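Local structure of putative metallopeptidase (Corynebacterium diphtheriae, 3QOC) at residues R59-G64 with E78-R83; L30-T35 with G100-Y105; C85-L90 with E112-S117; L11-A16 with I37-G42; S91-P96 with S120-I125. The protein is probably a metal-dependent aminopeptidase of the creatinase/prolidase family, represented here by its N-terminal domain alone and not by the peptidase domain. All coordinates share one frame; numbering follows the deposited sequence.

Contact 1. Residues R59-G64 with E78-R83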
# COMPACT_ATOMS: atom_id res chain seq x y z
N ARG A 59 -3.21 4.79 -2.14
CA ARG A 59 -2.49 5.06 -3.38
C ARG A 59 -1.82 3.76 -3.81
O ARG A 59 -1.35 3.00 -2.98
CB ARG A 59 -1.46 6.14 -3.12
CG ARG A 59 -0.98 6.80 -4.40
CD ARG A 59 -0.00 7.94 -4.07
NE ARG A 59 0.40 8.68 -5.25
CZ ARG A 59 1.51 9.40 -5.35
NH1 ARG A 59 2.37 9.45 -4.33
NH2 ARG A 59 1.76 10.10 -6.46
N ILE A 60 -1.79 3.51 -5.10
CA ILE A 60 -1.34 2.26 -5.61
C ILE A 60 -0.27 2.52 -6.67
O ILE A 60 -0.23 3.57 -7.31
CB ILE A 60 -2.51 1.44 -6.15
CG1 ILE A 60 -2.05 0.01 -6.35
CG2 ILE A 60 -3.08 2.05 -7.45
CD1 ILE A 60 -3.29 -0.99 -6.61
N SER A 61 0.70 1.63 -6.76
CA SER A 61 1.75 1.88 -7.73
C SER A 61 2.04 0.65 -8.57
O SER A 61 1.98 -0.44 -8.08
CB SER A 61 3.01 2.30 -6.97
OG SER A 61 4.07 2.43 -7.90
N THR A 62 2.43 0.84 -9.82
CA THR A 62 2.78 -0.29 -10.68
C THR A 62 3.68 0.23 -11.82
O THR A 62 3.87 1.46 -11.95
CB THR A 62 1.56 -0.99 -11.21
OG1 THR A 62 1.97 -2.24 -11.78
CG2 THR A 62 0.85 -0.17 -12.29
N ASP A 63 4.27 -0.69 -12.58
CA ASP A 63 5.13 -0.31 -13.72
C ASP A 63 4.33 0.03 -14.97
O ASP A 63 3.10 -0.09 -15.03
CB ASP A 63 6.16 -1.42 -14.00
CG ASP A 63 5.52 -2.71 -14.36
OD1 ASP A 63 5.03 -2.78 -15.51
OD2 ASP A 63 5.44 -3.63 -13.49
N GLY A 64 5.04 0.46 -16.01
CA GLY A 64 4.39 0.98 -17.22
C GLY A 64 3.61 -0.06 -17.98
O GLY A 64 2.64 0.26 -18.67
N GLU A 78 -5.91 6.32 -6.89
CA GLU A 78 -4.92 7.06 -7.71
C GLU A 78 -3.64 6.23 -7.81
O GLU A 78 -3.22 5.58 -6.84
CB GLU A 78 -4.65 8.43 -7.04
CG GLU A 78 -3.57 9.27 -7.62
CD GLU A 78 -3.27 10.48 -6.71
OE1 GLU A 78 -3.68 11.61 -7.10
OE2 GLU A 78 -2.71 10.28 -5.58
N SER A 79 -3.08 6.18 -9.01
CA SER A 79 -1.97 5.33 -9.34
C SER A 79 -0.75 6.17 -9.60
O SER A 79 -0.84 7.33 -9.98
CB SER A 79 -2.28 4.47 -10.59
OG SER A 79 -2.36 5.24 -11.81
N LEU A 80 0.40 5.56 -9.36
CA LEU A 80 1.71 6.19 -9.59
C LEU A 80 2.49 5.16 -10.38
O LEU A 80 2.67 4.02 -9.94
CB LEU A 80 2.47 6.36 -8.28
CG LEU A 80 3.95 6.75 -8.34
CD1 LEU A 80 4.08 8.15 -8.95
CD2 LEU A 80 4.53 6.84 -6.93
N MSE A 81 3.02 5.58 -11.52
CA MSE A 81 3.87 4.68 -12.30
C MSE A 81 5.29 4.69 -11.75
O MSE A 81 5.87 5.74 -11.61
CB MSE A 81 3.96 5.18 -13.76
CG MSE A 81 4.71 4.20 -14.63
SE MSE A 81 4.65 4.78 -16.61
CE MSE A 81 6.17 6.04 -16.50
N ALA A 82 5.87 3.52 -11.58
CA ALA A 82 7.26 3.39 -11.13
C ALA A 82 7.79 1.99 -11.51
O ALA A 82 7.06 1.02 -11.30
CB ALA A 82 7.30 3.52 -9.57
N ARG A 83 9.03 1.88 -12.00
CA ARG A 83 9.71 0.58 -12.14
C ARG A 83 9.75 -0.12 -10.75
O ARG A 83 9.27 -1.28 -10.61
CB ARG A 83 11.11 0.72 -12.74
CG ARG A 83 11.11 0.83 -14.29
CD ARG A 83 12.38 1.45 -14.90
NE ARG A 83 12.09 2.07 -16.20
CZ ARG A 83 13.02 2.42 -17.11
NH1 ARG A 83 14.32 2.19 -16.88
NH2 ARG A 83 12.66 2.96 -18.28
O HOH W 1 -0.24 9.52 -8.74
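Glu78 meets Arg59 in the mixed sheet of this creatinase/prolidase N-terminal domain, where edge strand 78-81 pairs parallel with its inner neighbour 58-62; helix 67-73 links the two as a beta-alpha-beta unit. The carbonyl of Glu78 takes the N-H of Ile60 at 3.1 Å. Its carboxylate lies near Arg59, OE2 3.5 Å from NE, but well out of the guanidinium plane, an attraction of charges without an N-H directed at it; Arg59 NH1 has its salt bridge with Asp92. Ser79 directs its CA-H to Ile60 O and sets CB against Ile60 CG2 on the face that helix 67-73 covers. Its carbonyl receives a water proton, and that water accepts from Arg59 NH2 in the guanidinium plane. Leu80 N donates to Ile60 O at 2.9 Å, while the leucine side chain, crossing Arg59, lays CD2 4.1 Å above one face of the guanidinium, toward its rim. Two donors grip Leu80 O from opposite faces of its plane: Thr62 N, and Ser61 OG at 2.9 Å, the hydroxyl swung anti to its own backbone N (chi1 175°). Selenomethionine Met81 extends from CB to SE, with CG anti to the backbone N (chi1 -174°), and SE rests 3.9 Å from Gly64 CA. Ala82 N closes the ladder on Thr62 O, arriving from above the carbonyl plane, and its CB packs 3.8 Å from Ser61 OG.

Contact 2. Residues L30-T35 with G100-Y105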
# COMPACT_ATOMS: atom_id res chain seq x y z
N LEU A 30 1.85 -0.13 4.22
CA LEU A 30 2.41 -0.38 2.91
C LEU A 30 2.31 -1.89 2.63
O LEU A 30 2.93 -2.71 3.30
CB LEU A 30 3.87 0.01 2.92
CG LEU A 30 4.71 -0.35 1.66
CD1 LEU A 30 4.10 0.30 0.43
CD2 LEU A 30 6.11 0.13 1.79
N VAL A 31 1.51 -2.26 1.66
CA VAL A 31 1.30 -3.65 1.33
C VAL A 31 2.13 -4.00 0.11
O VAL A 31 2.04 -3.34 -0.92
CB VAL A 31 -0.18 -3.81 0.97
CG1 VAL A 31 -0.51 -5.32 0.71
CG2 VAL A 31 -1.04 -3.23 2.12
N THR A 32 3.02 -4.95 0.23
CA THR A 32 3.85 -5.34 -0.85
C THR A 32 3.59 -6.79 -1.32
O THR A 32 3.95 -7.16 -2.45
CB THR A 32 5.37 -5.15 -0.45
OG1 THR A 32 5.63 -5.80 0.81
CG2 THR A 32 5.77 -3.63 -0.37
N HIS A 33 2.99 -7.61 -0.50
CA HIS A 33 2.70 -9.00 -0.95
C HIS A 33 1.53 -9.01 -1.96
O HIS A 33 0.46 -8.44 -1.71
CB HIS A 33 2.38 -9.86 0.26
CG HIS A 33 2.13 -11.33 -0.06
ND1 HIS A 33 3.15 -12.21 -0.40
CD2 HIS A 33 1.00 -12.07 -0.07
CE1 HIS A 33 2.66 -13.42 -0.59
NE2 HIS A 33 1.35 -13.37 -0.41
N LEU A 34 1.73 -9.61 -3.12
CA LEU A 34 0.82 -9.41 -4.23
C LEU A 34 -0.59 -9.91 -3.97
O LEU A 34 -1.54 -9.29 -4.43
CB LEU A 34 1.37 -10.00 -5.56
CG LEU A 34 2.16 -8.99 -6.49
CD1 LEU A 34 1.36 -7.92 -6.95
CD2 LEU A 34 3.36 -8.30 -5.90
N THR A 35 -0.75 -11.09 -3.34
CA THR A 35 -2.10 -11.62 -3.13
C THR A 35 -2.85 -10.70 -2.17
O THR A 35 -4.05 -10.52 -2.28
CB THR A 35 -2.07 -13.06 -2.58
OG1 THR A 35 -1.53 -13.07 -1.26
CG2 THR A 35 -1.16 -13.96 -3.49
N GLY A 100 3.62 1.15 8.54
CA GLY A 100 3.81 -0.28 8.74
C GLY A 100 4.23 -0.98 7.44
O GLY A 100 3.90 -0.49 6.38
N PHE A 101 4.92 -2.12 7.54
CA PHE A 101 5.26 -2.95 6.40
C PHE A 101 5.12 -4.40 6.73
O PHE A 101 5.12 -4.78 7.88
CB PHE A 101 6.67 -2.62 5.82
CG PHE A 101 7.78 -2.93 6.75
CD1 PHE A 101 8.44 -4.15 6.67
CD2 PHE A 101 8.24 -1.98 7.65
CE1 PHE A 101 9.47 -4.46 7.55
CE2 PHE A 101 9.29 -2.28 8.49
CZ PHE A 101 9.91 -3.54 8.43
N GLU A 102 4.99 -5.24 5.73
CA GLU A 102 4.71 -6.61 5.99
C GLU A 102 6.05 -7.35 6.29
O GLU A 102 6.76 -7.86 5.39
CB GLU A 102 3.99 -7.22 4.80
CG GLU A 102 2.71 -6.57 4.50
CD GLU A 102 2.04 -7.21 3.29
OE1 GLU A 102 2.35 -6.82 2.13
OE2 GLU A 102 1.21 -8.12 3.49
N ALA A 103 6.38 -7.44 7.54
CA ALA A 103 7.74 -7.88 7.92
C ALA A 103 7.89 -9.39 7.68
O ALA A 103 8.98 -9.89 7.52
CB ALA A 103 8.03 -7.51 9.42
N ASP A 104 6.77 -10.09 7.63
CA ASP A 104 6.80 -11.50 7.33
C ASP A 104 7.05 -11.78 5.85
O ASP A 104 7.28 -12.95 5.50
CB ASP A 104 5.43 -12.13 7.68
CG ASP A 104 5.17 -12.21 9.17
OD1 ASP A 104 6.11 -11.95 9.98
OD2 ASP A 104 4.00 -12.55 9.52
N TYR A 105 6.94 -10.76 4.99
CA TYR A 105 7.05 -10.97 3.57
C TYR A 105 8.18 -10.22 2.92
O TYR A 105 8.69 -10.64 1.89
CB TYR A 105 5.74 -10.62 2.85
CG TYR A 105 4.57 -11.45 3.31
CD1 TYR A 105 4.18 -12.59 2.62
CD2 TYR A 105 3.88 -11.13 4.47
CE1 TYR A 105 3.09 -13.36 3.06
CE2 TYR A 105 2.82 -11.86 4.88
CZ TYR A 105 2.42 -12.97 4.16
OH TYR A 105 1.38 -13.73 4.63
O HOH W 2 5.33 -4.19 3.10
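Glu102 reaches across from strand 97-102 to the backbone that leaves strand 28-31. Its CB carries CG anti to the carbonyl carbon (chi1 -61°), and CG passes 4.0 Å from Leu30 O. The chain then runs extended to CD, which faces the amides of Thr32 and His33. Both donate to OE1: Thr32 N at 2.7 Å, nearly along the C-O axis through a bent N-H, and His33 N at 2.8 Å, almost straight (177°) and on the syn side. Val31 CG1 also lies against OE1, at 3.5 Å. The other oxygen, OE2, is hydrogen-bonded to His36 ND1, which leaves the buried carboxylate gripped at both oxygens. Farther along, Tyr105 CE1 lies over the centre of the His33 ring, 3.6 Å above its plane; the two rings meet obliquely, planes 43° apart. The strands themselves join through Leu30 N and Gly100 O, 3.0 Å apart. Beyond that bond a water takes over, donating to Leu30 O, accepting from Glu102 N and hydrogen-bonding Thr32 OG1. His33 is the N-cap residue of helix 34-41, so the glutamate holds the turn into that helix at the C-terminal end of two neighbouring parallel strands in the central sheet of the creatinase/prolidase N-terminal domain.

Contact 3. Residues C85-L90 with E112-S117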
# COMPACT_ATOMS: atom_id res chain seq x y z
N CYS A 85 8.18 -0.07 -7.30
CA CYS A 85 6.87 0.43 -6.85
C CYS A 85 6.86 0.90 -5.41
O CYS A 85 6.40 2.00 -5.12
CB CYS A 85 5.85 -0.75 -6.96
SG CYS A 85 5.49 -1.04 -8.67
N ALA A 86 7.34 0.05 -4.52
CA ALA A 86 7.24 0.34 -3.09
C ALA A 86 8.11 1.57 -2.70
O ALA A 86 7.60 2.51 -2.04
CB ALA A 86 7.59 -0.91 -2.27
N PRO A 87 9.37 1.61 -3.17
CA PRO A 87 10.16 2.77 -2.82
C PRO A 87 9.56 4.06 -3.33
O PRO A 87 9.64 5.09 -2.66
CB PRO A 87 11.54 2.48 -3.44
CG PRO A 87 11.63 0.94 -3.40
CD PRO A 87 10.23 0.51 -3.69
N ALA A 88 8.95 4.00 -4.52
CA ALA A 88 8.38 5.23 -5.09
C ALA A 88 7.18 5.74 -4.33
O ALA A 88 7.07 6.92 -4.13
CB ALA A 88 8.07 5.08 -6.62
N LEU A 89 6.25 4.88 -3.92
CA LEU A 89 5.16 5.33 -2.97
C LEU A 89 5.73 5.91 -1.70
O LEU A 89 5.31 6.98 -1.27
CB LEU A 89 4.18 4.19 -2.55
CG LEU A 89 3.28 3.51 -3.57
CD1 LEU A 89 2.58 2.26 -2.90
CD2 LEU A 89 2.30 4.58 -4.15
N LEU A 90 6.69 5.22 -1.10
CA LEU A 90 7.23 5.67 0.19
C LEU A 90 7.91 7.03 0.09
O LEU A 90 7.73 7.89 0.94
CB LEU A 90 8.17 4.61 0.78
CG LEU A 90 8.64 4.75 2.21
CD1 LEU A 90 7.46 4.84 3.19
CD2 LEU A 90 9.53 3.57 2.56
N GLU A 112 15.88 -2.90 3.56
CA GLU A 112 16.96 -1.92 3.57
C GLU A 112 16.80 -0.92 2.40
O GLU A 112 17.03 0.29 2.59
CB GLU A 112 18.35 -2.58 3.54
CG GLU A 112 19.42 -1.77 4.34
CD GLU A 112 20.84 -2.33 4.14
OE1 GLU A 112 21.00 -3.15 3.19
OE2 GLU A 112 21.77 -1.98 4.93
N GLU A 113 16.39 -1.41 1.22
CA GLU A 113 16.16 -0.50 0.08
C GLU A 113 15.04 0.54 0.34
O GLU A 113 15.25 1.67 0.08
CB GLU A 113 15.90 -1.27 -1.24
N LEU A 114 13.90 0.12 0.87
CA LEU A 114 12.83 0.97 1.36
C LEU A 114 13.26 2.00 2.33
O LEU A 114 12.84 3.14 2.26
CB LEU A 114 11.76 0.17 2.13
CG LEU A 114 10.61 -0.25 1.29
CD1 LEU A 114 9.59 -0.90 2.21
CD2 LEU A 114 10.07 1.03 0.49
N ARG A 115 14.01 1.59 3.33
CA ARG A 115 14.45 2.58 4.30
C ARG A 115 15.22 3.73 3.70
O ARG A 115 15.12 4.85 4.20
CB ARG A 115 15.21 1.95 5.43
CG ARG A 115 14.30 1.08 6.27
CD ARG A 115 14.93 0.84 7.58
NE ARG A 115 14.76 -0.51 8.09
CZ ARG A 115 13.93 -0.87 9.07
NH1 ARG A 115 13.92 -2.15 9.46
NH2 ARG A 115 13.11 0.01 9.66
N LYS A 116 15.89 3.51 2.58
CA LYS A 116 16.65 4.56 1.98
C LYS A 116 15.76 5.67 1.44
O LYS A 116 16.18 6.83 1.36
CB LYS A 116 17.51 3.98 0.84
CG LYS A 116 18.57 2.98 1.34
CD LYS A 116 19.54 2.65 0.24
CE LYS A 116 20.66 1.78 0.75
NZ LYS A 116 20.09 0.62 1.52
N SER A 117 14.56 5.28 1.00
CA SER A 117 13.62 6.19 0.36
C SER A 117 12.71 6.91 1.33
O SER A 117 12.11 7.90 0.95
CB SER A 117 12.71 5.44 -0.62
OG SER A 117 13.44 4.91 -1.71
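Leu90 and Leu114 meet methyl to methyl, CD2 to CD2 at 3.3 Å, a close fit, shorter than methyl groups normally keep, with the two side chains crossing at about a right angle. The same Leu114 methyl lies 3.7 Å from Pro87 CA and 4.2 Å from Ala86 CB, so it sits among Ala86, Pro87 and Leu90, on successive turns. Leu90 CD2 in turn comes 3.4 Å from Leu114 O. One turn on from Leu114, Ser117 sets OG 3.5 Å from Pro87 CB, and its CB faces Pro87 O; no hydrogen bond joins the segments. The helices run nearly alongside each other, axes 8.7 Å apart and N-to-C directions 25° apart. They are helices 85-91 and 108-117, two of the helices that pack on the mixed sheet of the creatinase/prolidase N-terminal domain. Strand 97-102 lies between them in the chain. Next to the leucine pair, the second shell is strand 122-127: Val122 and Leu124 touch Leu90, and Leu124 also touches Leu114. Elsewhere on helix 85-91, Leu89 and Cys85 lean on Ala49 and Ser61, which seats that helix over the neighbouring strands 49-53 and 58-62.

Contact 4. Residues L11-A16 with I37-G42. With SO4 (sulfate ion), chain F.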
# COMPACT_ATOMS: atom_id res chain seq x y z
N LEU A 11 -13.33 -1.91 -1.36
CA LEU A 11 -13.46 -0.71 -0.47
C LEU A 11 -13.70 -1.18 0.96
O LEU A 11 -13.02 -0.72 1.90
CB LEU A 11 -14.54 0.27 -0.97
CG LEU A 11 -14.65 1.62 -0.21
CD1 LEU A 11 -13.33 2.33 -0.15
CD2 LEU A 11 -15.59 2.58 -0.83
N GLN A 12 -14.55 -2.18 1.12
CA GLN A 12 -14.78 -2.78 2.48
C GLN A 12 -13.55 -3.42 3.15
O GLN A 12 -13.34 -3.32 4.36
CB GLN A 12 -15.99 -3.75 2.45
CG GLN A 12 -17.36 -3.01 2.07
CD GLN A 12 -18.58 -3.94 1.92
OE1 GLN A 12 -18.47 -5.11 1.52
NE2 GLN A 12 -19.76 -3.40 2.20
N ARG A 13 -12.71 -4.09 2.37
CA ARG A 13 -11.53 -4.70 2.92
C ARG A 13 -10.53 -3.63 3.33
O ARG A 13 -9.79 -3.79 4.26
CB ARG A 13 -10.94 -5.60 1.81
CG ARG A 13 -11.80 -6.88 1.70
CD ARG A 13 -11.66 -7.49 0.31
NE ARG A 13 -12.43 -8.73 0.17
CZ ARG A 13 -12.33 -9.54 -0.85
NH1 ARG A 13 -11.45 -9.31 -1.83
NH2 ARG A 13 -13.08 -10.63 -0.89
N ARG A 14 -10.44 -2.60 2.53
CA ARG A 14 -9.54 -1.47 2.84
C ARG A 14 -9.98 -0.81 4.11
O ARG A 14 -9.16 -0.61 4.99
CB ARG A 14 -9.46 -0.48 1.69
CG ARG A 14 -8.75 -1.09 0.47
CD ARG A 14 -8.27 -0.08 -0.52
NE ARG A 14 -9.28 0.72 -1.16
CZ ARG A 14 -10.07 0.32 -2.17
NH1 ARG A 14 -10.01 -0.91 -2.68
NH2 ARG A 14 -10.90 1.15 -2.69
N ARG A 15 -11.29 -0.50 4.22
CA ARG A 15 -11.89 0.08 5.42
C ARG A 15 -11.56 -0.80 6.66
O ARG A 15 -11.04 -0.28 7.61
CB ARG A 15 -13.41 0.32 5.21
CG ARG A 15 -14.13 0.61 6.52
CD ARG A 15 -15.43 1.50 6.48
NE ARG A 15 -15.88 1.92 5.14
CZ ARG A 15 -16.73 1.25 4.36
NH1 ARG A 15 -17.28 0.09 4.75
NH2 ARG A 15 -17.04 1.75 3.16
N ALA A 16 -11.72 -2.13 6.58
CA ALA A 16 -11.38 -2.97 7.72
C ALA A 16 -9.87 -2.88 8.08
O ALA A 16 -9.54 -2.82 9.25
CB ALA A 16 -11.77 -4.45 7.45
N ILE A 37 -2.33 -7.39 -2.10
CA ILE A 37 -2.72 -6.20 -2.91
C ILE A 37 -3.99 -6.53 -3.73
O ILE A 37 -4.92 -5.70 -3.91
CB ILE A 37 -1.57 -5.77 -3.79
CG1 ILE A 37 -0.42 -5.19 -2.94
CG2 ILE A 37 -2.05 -4.89 -4.85
CD1 ILE A 37 0.92 -5.12 -3.63
N ARG A 38 -4.04 -7.76 -4.24
CA ARG A 38 -5.17 -8.19 -5.05
C ARG A 38 -6.46 -8.24 -4.22
O ARG A 38 -7.52 -7.79 -4.66
CB ARG A 38 -4.90 -9.57 -5.66
CG ARG A 38 -5.62 -9.82 -6.98
CD ARG A 38 -7.05 -10.28 -6.74
NE ARG A 38 -7.17 -11.12 -5.55
CZ ARG A 38 -8.31 -11.40 -4.94
NH1 ARG A 38 -9.45 -10.90 -5.41
NH2 ARG A 38 -8.32 -12.17 -3.87
N TYR A 39 -6.34 -8.78 -3.02
CA TYR A 39 -7.45 -8.91 -2.10
C TYR A 39 -7.99 -7.49 -1.78
O TYR A 39 -9.22 -7.26 -1.74
CB TYR A 39 -6.94 -9.66 -0.85
CG TYR A 39 -7.94 -9.80 0.26
CD1 TYR A 39 -8.84 -10.85 0.30
CD2 TYR A 39 -8.00 -8.86 1.27
CE1 TYR A 39 -9.77 -10.96 1.33
CE2 TYR A 39 -8.94 -8.96 2.37
CZ TYR A 39 -9.81 -10.00 2.36
OH TYR A 39 -10.72 -10.08 3.37
N LEU A 40 -7.08 -6.55 -1.55
CA LEU A 40 -7.46 -5.18 -1.16
C LEU A 40 -7.83 -4.24 -2.30
O LEU A 40 -8.53 -3.22 -2.08
CB LEU A 40 -6.36 -4.55 -0.37
CG LEU A 40 -6.03 -5.14 0.99
CD1 LEU A 40 -4.68 -4.61 1.46
CD2 LEU A 40 -7.16 -4.88 2.01
N SER A 41 -7.44 -4.58 -3.54
CA SER A 41 -7.69 -3.63 -4.65
C SER A 41 -8.35 -4.21 -5.87
O SER A 41 -9.04 -3.49 -6.56
CB SER A 41 -6.36 -3.02 -5.11
OG SER A 41 -5.58 -4.04 -5.74
N GLY A 42 -8.17 -5.49 -6.15
CA GLY A 42 -8.72 -6.03 -7.42
C GLY A 42 -7.64 -6.12 -8.53
O GLY A 42 -7.88 -6.70 -9.61
S SO4 F . -12.32 -12.23 -4.36
O1 SO4 F . -13.36 -12.27 -3.36
O2 SO4 F . -11.31 -12.94 -3.62
O3 SO4 F . -12.72 -12.91 -5.57
O4 SO4 F . -12.09 -10.85 -4.75
O HOH W 3 -10.65 -1.19 -5.48
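The shortest hydrogen bond between the two helices runs from Arg14 NH1 to Leu40 O, at 2.8 Å, the carbonyl oxygen lying in the guanidinium plane and the nitrogen in the carbonyl plane. A bend at chi3 (-63°) turns NE back from the extended path, and Arg14 CG and CD also pass close to the same oxygen. NH1 further donates to a water that also lies within hydrogen-bonding distance of Ser41 O, and NH2 forms a salt bridge with Asp76. Arg13, the preceding residue of helix 9-19, uses its extended chain differently. Its guanidinium lies flat on the Tyr39 ring, planes 4° apart and centres 4.1 Å apart, a cation-pi stack; CD makes a CH-pi contact over the same ring. From this position NH1 donates in plane to Tyr39 O, on a lone pair, at 3.0 Å. Leu40 CD2 packs against Arg13 CB, at 3.9 Å. Helices 9-19 and 34-41 of the creatinase/prolidase N-terminal domain thus meet at 110° between their N-to-C directions. Arg13 and Arg38 approach to 4.4 Å between their NH1 atoms. A sulfate, probably from the crystallisation liquor, lies between them: O4 accepts from Arg38 NH1 at 2.7 Å and O1 from Arg13 NH2, with Arg9 NE adding a further bond. The cluster of like charges is consistent with a spot that favours anions, the sulfate presumably offsetting repulsion between the arginines.

Contact 5. Residues S91-P96 with S120-I125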
# COMPACT_ATOMS: atom_id res chain seq x y z
N SER A 91 8.62 7.27 -1.01
CA SER A 91 9.38 8.51 -1.11
C SER A 91 8.44 9.71 -1.26
O SER A 91 8.82 10.85 -1.09
CB SER A 91 10.37 8.41 -2.27
OG SER A 91 10.25 9.55 -3.08
N ASP A 92 7.20 9.44 -1.65
CA ASP A 92 6.20 10.51 -1.79
C ASP A 92 5.45 10.92 -0.49
O ASP A 92 4.66 11.85 -0.50
CB ASP A 92 5.23 10.16 -2.91
CG ASP A 92 5.72 10.67 -4.27
OD1 ASP A 92 6.86 11.18 -4.38
OD2 ASP A 92 4.96 10.57 -5.24
N ILE A 93 5.70 10.20 0.60
CA ILE A 93 5.08 10.50 1.87
C ILE A 93 5.85 11.62 2.57
O ILE A 93 7.09 11.54 2.71
CB ILE A 93 5.09 9.28 2.75
CG1 ILE A 93 4.28 8.19 2.09
CG2 ILE A 93 4.47 9.58 4.10
CD1 ILE A 93 4.24 7.03 2.90
N ASN A 94 5.11 12.65 2.99
CA ASN A 94 5.66 13.80 3.75
C ASN A 94 5.41 13.56 5.26
O ASN A 94 4.28 13.31 5.65
CB ASN A 94 5.00 15.11 3.34
CG ASN A 94 4.56 15.14 1.87
OD1 ASN A 94 3.39 14.79 1.53
ND2 ASN A 94 5.46 15.63 0.99
N GLY A 95 6.46 13.60 6.08
CA GLY A 95 6.33 13.22 7.49
C GLY A 95 5.55 14.22 8.31
O GLY A 95 5.18 15.27 7.81
N PRO A 96 5.31 13.92 9.59
CA PRO A 96 5.64 12.75 10.28
C PRO A 96 4.57 11.67 10.07
O PRO A 96 3.39 11.99 9.97
CB PRO A 96 5.69 13.20 11.74
CG PRO A 96 5.06 14.52 11.81
CD PRO A 96 4.60 14.89 10.45
N SER A 120 12.70 12.10 6.36
CA SER A 120 13.40 12.29 7.63
C SER A 120 12.52 12.07 8.86
O SER A 120 13.03 11.66 9.91
CB SER A 120 14.03 13.68 7.69
OG SER A 120 13.04 14.68 7.49
N ASP A 121 11.20 12.22 8.72
CA ASP A 121 10.23 11.91 9.79
C ASP A 121 9.22 10.81 9.47
O ASP A 121 8.16 10.70 10.11
CB ASP A 121 9.48 13.20 10.21
CG ASP A 121 10.41 14.18 10.93
OD1 ASP A 121 11.04 13.72 11.92
OD2 ASP A 121 10.51 15.37 10.50
N VAL A 122 9.54 10.00 8.49
CA VAL A 122 8.75 8.78 8.21
C VAL A 122 9.41 7.58 8.81
O VAL A 122 10.46 7.20 8.40
CB VAL A 122 8.59 8.55 6.70
CG1 VAL A 122 7.70 7.29 6.37
CG2 VAL A 122 7.96 9.83 6.00
N GLU A 123 8.77 6.93 9.77
CA GLU A 123 9.32 5.75 10.39
C GLU A 123 8.64 4.48 9.84
O GLU A 123 7.41 4.41 9.82
CB GLU A 123 9.10 5.90 11.88
CG GLU A 123 9.70 4.78 12.73
CD GLU A 123 9.62 5.00 14.27
OE1 GLU A 123 8.88 5.93 14.77
OE2 GLU A 123 10.35 4.24 14.94
N LEU A 124 9.43 3.49 9.40
CA LEU A 124 8.94 2.16 9.00
C LEU A 124 8.82 1.26 10.17
O LEU A 124 9.76 1.13 10.92
CB LEU A 124 9.88 1.52 7.99
CG LEU A 124 9.68 2.01 6.54
CD1 LEU A 124 9.33 3.45 6.37
CD2 LEU A 124 10.94 1.74 5.71
N ILE A 125 7.66 0.61 10.33
CA ILE A 125 7.36 -0.24 11.46
C ILE A 125 7.05 -1.69 11.02
O ILE A 125 6.09 -1.92 10.28
CB ILE A 125 6.04 0.26 12.15
CG1 ILE A 125 6.12 1.76 12.54
CG2 ILE A 125 5.72 -0.59 13.34
CD1 ILE A 125 7.29 2.07 13.45
O HOH W 4 9.32 13.28 6.45
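Ile93 and Val122 provide the apolar part of the contact, their CG2 methyls 4.0 Å apart and the side chains crossing at about a right angle. The valine CG2 stands anti to its carbonyl carbon, with CG1 anti to the backbone N (chi1 -178°); from there CG2 also touches Ile93 O at 3.8 Å and Gly95 CA at 4.0 Å. Next to this pair, Pro96 CB lies 4.1 Å from Asp121 CB. Both Ile93 and Val122 reach Val99, so the apolar packing continues onto strand 97-102. This is the place where the loop from helix 85-91 turns into strand 97-102, beside the start of edge strand 122-127, its parallel neighbour in the sheet of the creatinase/prolidase N-terminal domain. Backbone hydrogen bonds of Asp121 and Glu123 with Lys97 begin the strand pairing just past Pro96. Polar contact between the segments is sparse, with no direct hydrogen bond. Pro96, which follows a cis peptide bond, directs its CA-H to Asp121 O, 3.3 Å from CA with an angle of 145° at the hydrogen. One water bridges the backbones, accepting from Asp121 N at 3.1 Å and, weakly, from Gly95 N.

From the N terminus, contact 4 comes first, closing the loop from helix 9-19 through strand 28-31 to helix 34-41. Contact 2 opens inside that loop, so the two cross, and it spans the chain as far as strand 97-102. Contact 1 is nested within contact 2, closing the beta-alpha-beta unit at the 78-81 edge of the sheet. Contact 3 starts after contact 1 and joins helices 85-91 and 108-117 around strand 97-102, crossing contact 2. Contact 5 ties the loop after helix 85-91 to the opposite edge strand, 122-127, and crosses contacts 2 and 3; it also touches contact 1. Contacts 3 and 4 lie on opposite sides of the chain's centre, about 22 Å apart between centres.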